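Local structure of metallo-beta-lactamase (Serratia marcescens, 6K4X) at residues Val50-Ile55 against Phe60-Val65; Ala83-Thr88 against Gly122-Arg127. The protein hydrolyses the beta-lactam ring of antibiotics as a subclass B3 metallo-beta-lactamase with two zinc ions in its active site. All coordinates share one frame; numbering follows the deposited sequence.

Overall arrangement
Both contacts belong to helices packed on the seven-stranded mixed sheet, and both lie away from the zinc site. Their centres are about 14 Å apart. Interaction 1 joins helix 47-57 to the turn that leads into strand 65-69. Interaction 2 sets helix 81-88 beside the loop that enters strand 126-129, at the edge of the same sheet. The first is mostly aliphatic, with one backbone hydrogen bond. The second is smaller and more polar: buried Gln-85 meets exposed Ala-124 and Lys-125, a water bridges, and a sulfate lies by the loop. Each is partly buried. The two helices meet where Met-84 and Leu-87 touch Ala-52. Leu-87 also touches Leu-62, and Thr-88 packs on Leu-62 and Val-65.

Interaction 1 (Val50-Ile55 against Phe60-Val65); sequences VVAANI and FKLSDV
Phe-60 N donates to Ile-55 O at 3.2 Å, the one hydrogen bond between 50-55 and 60-65. Its N-H...O angle of 159° is fairly straight. The donor lies 27° out of the carbonyl plane. The CB of Phe-60 lies 3.7 Å from Ile-55 O, so it packs beside the same oxygen. The ring itself leads away from the helix. It meets His-37 edge to face and also packs on Leu-30.

Ile-55 gives the largest share of the buried surface. Chi1 of -69° sets its CG1 beside the backbone N and leaves CG2 anti to it, and the CG2 branch reaches both partners. Ile-55 CG2 touches Phe-60 CB at 3.9 Å and Leu-62 CD2 at 3.8 Å. The polypeptide here leaves helix 47-57 and turns into strand 65-69, a parallel neighbour of strand 37-40. It is thus part of a beta-alpha-beta crossover within the metallo-beta-lactamase fold.

Leu-62 opens the short 3-10 segment 62-64. Leu-62 CD1 meets Ala-52 CB at 3.9 Å, while Leu-62 CD2 lies against Ile-55 CG2 and 3.8 Å from Ala-52 O. Leu-87 of helix 81-88 touches both Ala-52 and Leu-62.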
ATOM      1  N   VAL A  50      -0.457  16.481   3.629  1.00  6.86           N
ATOM      2  CA  VAL A  50      -0.025  15.863   4.868  1.00  7.59           C
ATOM      3  C   VAL A  50       1.249  15.042   4.640  1.00  7.19           C
ATOM      4  O   VAL A  50       2.222  15.185   5.388  1.00  6.98           O
ATOM      5  CB  VAL A  50      -1.176  15.039   5.473  1.00  7.18           C
ATOM      6  CG1 VAL A  50      -0.731  14.201   6.640  1.00  7.35           C
ATOM      7  CG2 VAL A  50      -2.358  15.917   5.860  1.00  8.45           C
ATOM      8  N   VAL A  51       1.237  14.179   3.618  1.00  6.75           N
ATOM      9  CA  VAL A  51       2.380  13.354   3.330  1.00  6.55           C
ATOM     10  C   VAL A  51       3.618  14.218   3.058  1.00  5.99           C
ATOM     11  O   VAL A  51       4.699  13.939   3.539  1.00  6.56           O
ATOM     12  CB  VAL A  51       2.090  12.424   2.147  1.00  6.63           C
ATOM     13  CG1 VAL A  51       3.326  11.662   1.718  1.00  7.05           C
ATOM     14  CG2 VAL A  51       0.955  11.478   2.454  1.00  6.84           C
ATOM     15  N   ALA A  52       3.455  15.286   2.261  1.00  6.52           N
ATOM     16  CA  ALA A  52       4.577  16.151   1.934  1.00  6.16           C
ATOM     17  C   ALA A  52       5.171  16.782   3.194  1.00  6.07           C
ATOM     18  O   ALA A  52       6.403  16.789   3.366  1.00  6.60           O
ATOM     19  CB  ALA A  52       4.150  17.192   0.930  1.00  6.75           C
ATOM     20  N   ALA A  53       4.307  17.337   4.047  1.00  6.51           N
ATOM     21  CA  ALA A  53       4.778  17.952   5.270  1.00  6.60           C
ATOM     22  C   ALA A  53       5.449  16.909   6.169  1.00  7.04           C
ATOM     23  O   ALA A  53       6.433  17.198   6.862  1.00  6.78           O
ATOM     24  CB  ALA A  53       3.628  18.622   5.975  1.00  7.53           C
ATOM     25  N   ASN A  54       4.907  15.688   6.179  1.00  6.18           N
ATOM     26  CA  ASN A  54       5.418  14.633   7.005  1.00  6.44           C
ATOM     27  C   ASN A  54       6.832  14.237   6.568  1.00  6.59           C
ATOM     28  O   ASN A  54       7.693  13.981   7.406  1.00  6.33           O
ATOM     29  CB  ASN A  54       4.462  13.444   7.007  1.00  6.35           C
ATOM     30  CG  ASN A  54       3.204  13.664   7.822  1.00  6.27           C
ATOM     31  OD1 ASN A  54       3.117  14.611   8.615  1.00  6.54           O
ATOM     32  ND2 ASN A  54       2.242  12.764   7.685  1.00  7.16           N
ATOM     33  N   ILE A  55       7.053  14.136   5.258  1.00  6.25           N
ATOM     34  CA  ILE A  55       8.371  13.789   4.764  1.00  6.48           C
ATOM     35  C   ILE A  55       9.365  14.860   5.216  1.00  6.39           C
ATOM     36  O   ILE A  55      10.469  14.543   5.672  1.00  6.84           O
ATOM     37  CB  ILE A  55       8.329  13.639   3.233  1.00  6.52           C
ATOM     38  CG1 ILE A  55       7.529  12.397   2.834  1.00  6.73           C
ATOM     39  CG2 ILE A  55       9.729  13.626   2.649  1.00  6.67           C
ATOM     40  CD1 ILE A  55       7.184  12.332   1.376  1.00  8.08           C
ATOM     41  N   PHE A  60      13.630  15.117   5.429  1.00  7.83           N
ATOM     42  CA  PHE A  60      13.956  14.768   4.054  1.00  7.57           C
ATOM     43  C   PHE A  60      13.431  15.834   3.096  1.00  8.34           C
ATOM     44  O   PHE A  60      12.462  16.515   3.397  1.00 10.05           O
ATOM     45  CB  PHE A  60      13.425  13.370   3.734  1.00  8.29           C
ATOM     46  CG  PHE A  60      14.001  12.314   4.633  1.00  8.70           C
ATOM     47  CD1 PHE A  60      15.351  12.012   4.607  1.00  8.51           C
ATOM     48  CD2 PHE A  60      13.208  11.654   5.551  1.00  9.93           C
ATOM     49  CE1 PHE A  60      15.887  11.059   5.459  1.00  9.48           C
ATOM     50  CE2 PHE A  60      13.735  10.682   6.380  1.00  9.72           C
ATOM     51  CZ  PHE A  60      15.080  10.409   6.355  1.00 10.09           C
ATOM     52  N   LYS A  61      14.017  15.869   1.898  1.00  7.69           N
ATOM     53  CA  LYS A  61      13.589  16.763   0.837  1.00  8.50           C
ATOM     54  C   LYS A  61      12.716  16.025  -0.170  1.00  7.79           C
ATOM     55  O   LYS A  61      13.032  14.908  -0.586  1.00  8.07           O
ATOM     56  CB  LYS A  61      14.800  17.284   0.070  1.00  9.57           C
ATOM     57  CG  LYS A  61      15.766  18.117   0.897  1.00 13.82           C
ATOM     58  CD  LYS A  61      17.034  18.499   0.146  1.00 18.85           C
ATOM     59  CE  LYS A  61      16.768  19.337  -1.084  1.00 25.03           C
ATOM     60  NZ  LYS A  61      16.899  18.534  -2.324  1.00 34.15           N
ATOM     61  N   LEU A  62      11.632  16.672  -0.581  1.00  7.91           N
ATOM     62  CA  LEU A  62      10.724  16.075  -1.557  1.00  7.83           C
ATOM     63  C   LEU A  62      11.479  15.771  -2.858  1.00  7.61           C
ATOM     64  O   LEU A  62      11.235  14.762  -3.508  1.00  7.56           O
ATOM     65  CB  LEU A  62       9.549  17.019  -1.822  1.00  8.57           C
ATOM     66  CG  LEU A  62       8.642  17.292  -0.625  1.00 10.35           C
ATOM     67  CD1 LEU A  62       7.404  18.057  -1.066  1.00 13.06           C
ATOM     68  CD2 LEU A  62       8.252  16.018   0.089  1.00 12.25           C
ATOM     69  N   SER A  63      12.423  16.633  -3.247  1.00  7.73           N
ATOM     70  CA  SER A  63      13.125  16.462  -4.510  1.00  8.50           C
ATOM     71  C   SER A  63      14.005  15.207  -4.505  1.00  7.61           C
ATOM     72  O   SER A  63      14.414  14.753  -5.556  1.00  8.64           O
ATOM     73  CB  SER A  63      13.947  17.684  -4.846  1.00 10.66           C
ATOM     74  OG  SER A  63      14.916  17.912  -3.868  1.00 12.05           O
ATOM     75  N   ASP A  64      14.272  14.665  -3.318  1.00  6.72           N
ATOM     76  CA  ASP A  64      15.060  13.443  -3.201  1.00  6.66           C
ATOM     77  C   ASP A  64      14.212  12.168  -3.273  1.00  6.38           C
ATOM     78  O   ASP A  64      14.768  11.084  -3.298  1.00  6.31           O
ATOM     79  CB  ASP A  64      15.868  13.444  -1.915  1.00  7.28           C
ATOM     80  CG  ASP A  64      17.083  14.347  -1.996  1.00  8.63           C
ATOM     81  OD1 ASP A  64      17.556  14.631  -3.118  1.00  8.95           O
ATOM     82  OD2 ASP A  64      17.518  14.792  -0.914  1.00  9.84           O
ATOM     83  N   VAL A  65      12.886  12.296  -3.352  1.00  6.17           N
ATOM     84  CA  VAL A  65      12.017  11.132  -3.556  1.00  6.78           C
ATOM     85  C   VAL A  65      12.028  10.781  -5.045  1.00  6.28           C
ATOM     86  O   VAL A  65      11.601  11.587  -5.881  1.00  7.31           O
ATOM     87  CB  VAL A  65      10.585  11.419  -3.089  1.00  7.20           C
ATOM     88  CG1 VAL A  65       9.687  10.223  -3.360  1.00  8.08           C
ATOM     89  CG2 VAL A  65      10.523  11.824  -1.619  1.00  7.67           C
TER

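Interaction 2 (Ala83-Thr88 against Gly122-Arg127). With SO4 (sulfate ion), chain F.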
ATOM      1  N   ALA A  83      -0.226  14.657  -7.087  1.00  7.16           N
ATOM      2  CA  ALA A  83       0.320  15.839  -6.451  1.00  7.42           C
ATOM      3  C   ALA A  83       1.739  15.558  -5.947  1.00  7.18           C
ATOM      4  O   ALA A  83       2.643  16.390  -6.087  1.00  8.53           O
ATOM      5  CB  ALA A  83      -0.568  16.332  -5.338  1.00  8.49           C
ATOM      6  N   MET A  84       1.941  14.406  -5.313  1.00  7.36           N
ATOM      7  CA  MET A  84       3.275  14.034  -4.832  1.00  7.08           C
ATOM      8  C   MET A  84       4.247  13.870  -6.009  1.00  7.12           C
ATOM      9  O   MET A  84       5.421  14.236  -5.904  1.00  7.24           O
ATOM     10  CB  MET A  84       3.216  12.755  -4.007  1.00  7.43           C
ATOM     11  CG  MET A  84       2.525  12.889  -2.644  1.00  8.89           C
ATOM     12  SD  MET A  84       3.165  14.189  -1.584  1.00 10.57           S
ATOM     13  CE  MET A  84       4.934  13.927  -1.785  1.00  9.62           C
ATOM     14  N   GLN A  85       3.790  13.328  -7.133  1.00  6.66           N
ATOM     15  CA  GLN A  85       4.635  13.157  -8.321  1.00  7.22           C
ATOM     16  C   GLN A  85       5.124  14.532  -8.794  1.00  6.79           C
ATOM     17  O   GLN A  85       6.283  14.726  -9.082  1.00  7.95           O
ATOM     18  CB  GLN A  85       3.851  12.420  -9.403  1.00  7.12           C
ATOM     19  CG  GLN A  85       4.703  11.965 -10.582  1.00  7.55           C
ATOM     20  CD  GLN A  85       5.143  13.100 -11.474  1.00  7.85           C
ATOM     21  OE1 GLN A  85       4.370  14.007 -11.792  1.00  8.78           O
ATOM     22  NE2 GLN A  85       6.393  13.061 -11.894  1.00  8.81           N
ATOM     23  N   LYS A  86       4.224  15.514  -8.825  1.00  7.39           N
ATOM     24  CA  LYS A  86       4.570  16.873  -9.255  0.50  9.06           C
ATOM     25  C   LYS A  86       5.580  17.494  -8.287  1.00  9.38           C
ATOM     26  O   LYS A  86       6.514  18.173  -8.705  1.00 11.35           O
ATOM     27  CB  LYS A  86       3.322  17.758  -9.289  0.50  9.85           C
ATOM     28  CG  LYS A  86       2.389  17.509 -10.457  0.50 11.24           C
ATOM     29  CD  LYS A  86       1.172  18.400 -10.449  0.50 12.69           C
ATOM     30  CE  LYS A  86       0.102  17.934  -9.486  0.50 14.87           C
ATOM     31  NZ  LYS A  86      -0.257  18.963  -8.475  0.50 15.43           N
ATOM     32  N   LEU A  87       5.362  17.311  -6.986  1.00  8.82           N
ATOM     33  CA  LEU A  87       6.216  17.945  -5.972  1.00  9.82           C
ATOM     34  C   LEU A  87       7.619  17.334  -5.999  1.00  9.31           C
ATOM     35  O   LEU A  87       8.582  18.014  -5.619  1.00 12.43           O
ATOM     36  CB  LEU A  87       5.615  17.808  -4.574  1.00 10.14           C
ATOM     37  CG  LEU A  87       4.381  18.659  -4.279  1.00 11.63           C
ATOM     38  CD1 LEU A  87       3.763  18.234  -2.965  1.00 14.03           C
ATOM     39  CD2 LEU A  87       4.725  20.137  -4.259  1.00 15.04           C
ATOM     40  N   THR A  88       7.745  16.051  -6.343  1.00  8.39           N
ATOM     41  CA  THR A  88       8.991  15.311  -6.179  1.00  7.96           C
ATOM     42  C   THR A  88       9.746  15.163  -7.500  1.00  8.43           C
ATOM     43  O   THR A  88      10.972  15.050  -7.470  1.00  9.15           O
ATOM     44  CB  THR A  88       8.741  13.909  -5.615  1.00  7.41           C
ATOM     45  OG1 THR A  88       7.874  13.194  -6.505  1.00  7.29           O
ATOM     46  CG2 THR A  88       8.149  13.958  -4.220  1.00  8.24           C
ATOM     47  N   GLY A 122      -5.373  12.235 -12.100  1.00  7.42           N
ATOM     48  CA  GLY A 122      -4.464  11.426 -12.866  1.00  7.96           C
ATOM     49  C   GLY A 122      -3.033  11.869 -12.664  1.00  7.89           C
ATOM     50  O   GLY A 122      -2.755  13.062 -12.475  1.00  7.92           O
ATOM     51  N   SER A 123      -2.113  10.911 -12.704  1.00  7.55           N
ATOM     52  CA  SER A 123      -0.704  11.180 -12.490  0.50  7.87           C
ATOM     53  C   SER A 123       0.080  11.096 -13.808  1.00  8.84           C
ATOM     54  O   SER A 123      -0.237  10.315 -14.686  1.00  9.52           O
ATOM     55  CB  SER A 123      -0.144  10.249 -11.444  0.50  7.81           C
ATOM     56  OG  SER A 123       1.227  10.518 -11.167  0.50  8.01           O
ATOM     57  N   ALA A 124       1.156  11.888 -13.878  1.00  8.36           N
ATOM     58  CA  ALA A 124       2.205  11.744 -14.865  1.00  9.14           C
ATOM     59  C   ALA A 124       3.206  10.655 -14.456  1.00  7.83           C
ATOM     60  O   ALA A 124       3.277  10.251 -13.293  1.00  8.10           O
ATOM     61  CB  ALA A 124       2.914  13.066 -15.057  1.00  9.60           C
ATOM     62  N   LYS A 125       3.992  10.191 -15.435  1.00  8.10           N
ATOM     63  CA  LYS A 125       5.184   9.382 -15.219  1.00  8.51           C
ATOM     64  C   LYS A 125       4.852   8.035 -14.562  1.00  7.22           C
ATOM     65  O   LYS A 125       5.618   7.527 -13.720  1.00  8.76           O
ATOM     66  CB  LYS A 125       6.223  10.120 -14.367  1.00 10.04           C
ATOM     67  CG  LYS A 125       6.792  11.394 -14.969  1.00 13.84           C
ATOM     68  CD  LYS A 125       8.261  11.569 -14.630  1.00 16.08           C
ATOM     69  CE  LYS A 125       9.122  10.748 -15.562  1.00 19.64           C
ATOM     70  NZ  LYS A 125      10.561  11.017 -15.366  1.00 19.94           N
ATOM     71  N   VAL A 126       3.780   7.395 -14.999  1.00  6.69           N
ATOM     72  CA  VAL A 126       3.414   6.105 -14.469  1.00  6.87           C
ATOM     73  C   VAL A 126       4.012   5.010 -15.356  1.00  6.92           C
ATOM     74  O   VAL A 126       3.917   5.054 -16.587  1.00  8.36           O
ATOM     75  CB  VAL A 126       1.893   5.938 -14.368  1.00  7.16           C
ATOM     76  CG1 VAL A 126       1.539   4.646 -13.676  1.00  8.11           C
ATOM     77  CG2 VAL A 126       1.262   7.128 -13.663  1.00  7.38           C
ATOM     78  N   ARG A 127       4.645   4.032 -14.730  1.00  6.91           N
ATOM     79  CA  ARG A 127       5.262   2.906 -15.417  1.00  7.10           C
ATOM     80  C   ARG A 127       4.872   1.600 -14.734  1.00  6.34           C
ATOM     81  O   ARG A 127       4.647   1.575 -13.534  1.00  7.89           O
ATOM     82  CB  ARG A 127       6.785   3.041 -15.373  1.00  7.19           C
ATOM     83  CG  ARG A 127       7.328   4.403 -15.775  1.00  9.83           C
ATOM     84  CD  ARG A 127       7.257   4.619 -17.269  1.00  9.66           C
ATOM     85  NE  ARG A 127       7.764   5.944 -17.670  1.00 11.31           N
ATOM     86  CZ  ARG A 127       7.012   7.008 -17.952  1.00 10.80           C
ATOM     87  NH1 ARG A 127       7.579   8.163 -18.291  1.00 12.18           N
ATOM     88  NH2 ARG A 127       5.704   6.892 -17.951  1.00 10.79           N
TER
HETATM   89  S   SO4 F 305       4.640  10.427 -19.096  1.00 15.16           S
HETATM   90  O1  SO4 F 305       4.087   9.087 -19.055  1.00 17.03           O
HETATM   91  O2  SO4 F 305       4.291  10.881 -20.486  1.00 14.69           O
HETATM   92  O3  SO4 F 305       4.097  11.412 -18.111  1.00 15.88           O
HETATM   93  O4  SO4 F 305       6.085  10.452 -18.884  1.00 17.38           O
HETATM   94  O   HOH W   1       1.607  13.974 -11.737  1.00  9.34           O
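Gln-85 makes every direct contact from 83-88 to segment 122-127, a loop that runs into strand 126-129, and no direct hydrogen bond joins the two. Gln-85 CG lies 3.5 Å from Ala-124 O. Gln-85 OE1 is 3.7 Å from Ala-124 CB, and Gln-85 NE2 rests 3.5 Å from Lys-125 CG. The side chains of Gln-85 and Lys-125 cross at about a right angle. Gln-85 CG is anti to the backbone N (chi1 -169°), which carries the chain out to the loop, and a bend at chi2 then turns the amide. In the conformer modelled, Ser-123 OG sits beside Gln-85 CB at 3.7 Å.

A water links the two sides. The water oxygen donates to Gln-85 OE1 and accepts from Ala-124 N at 3.0 Å. The other end of the amide is held by Ala-90 O, which accepts from NE2, so both amide atoms have partners and the flip of the group is fixed.

Strand 126-129 is an outermost strand of the seven-stranded sheet and a parallel neighbour of strand 91-95. Backbone bonds tie Lys-125 and Arg-127 to Val-92.

Farther out lies a sulfate, probably from the crystallisation liquor. Sulfate O3 accepts from Lys-125 N at 2.9 Å. Arg-127 grips the ion in fork fashion. Arg-127 NH1 gives sulfate O4 a nearly straight bond (176°), and Arg-127 NH2 reaches sulfate O1 at 2.9 Å, with the sulfur in the guanidinium plane.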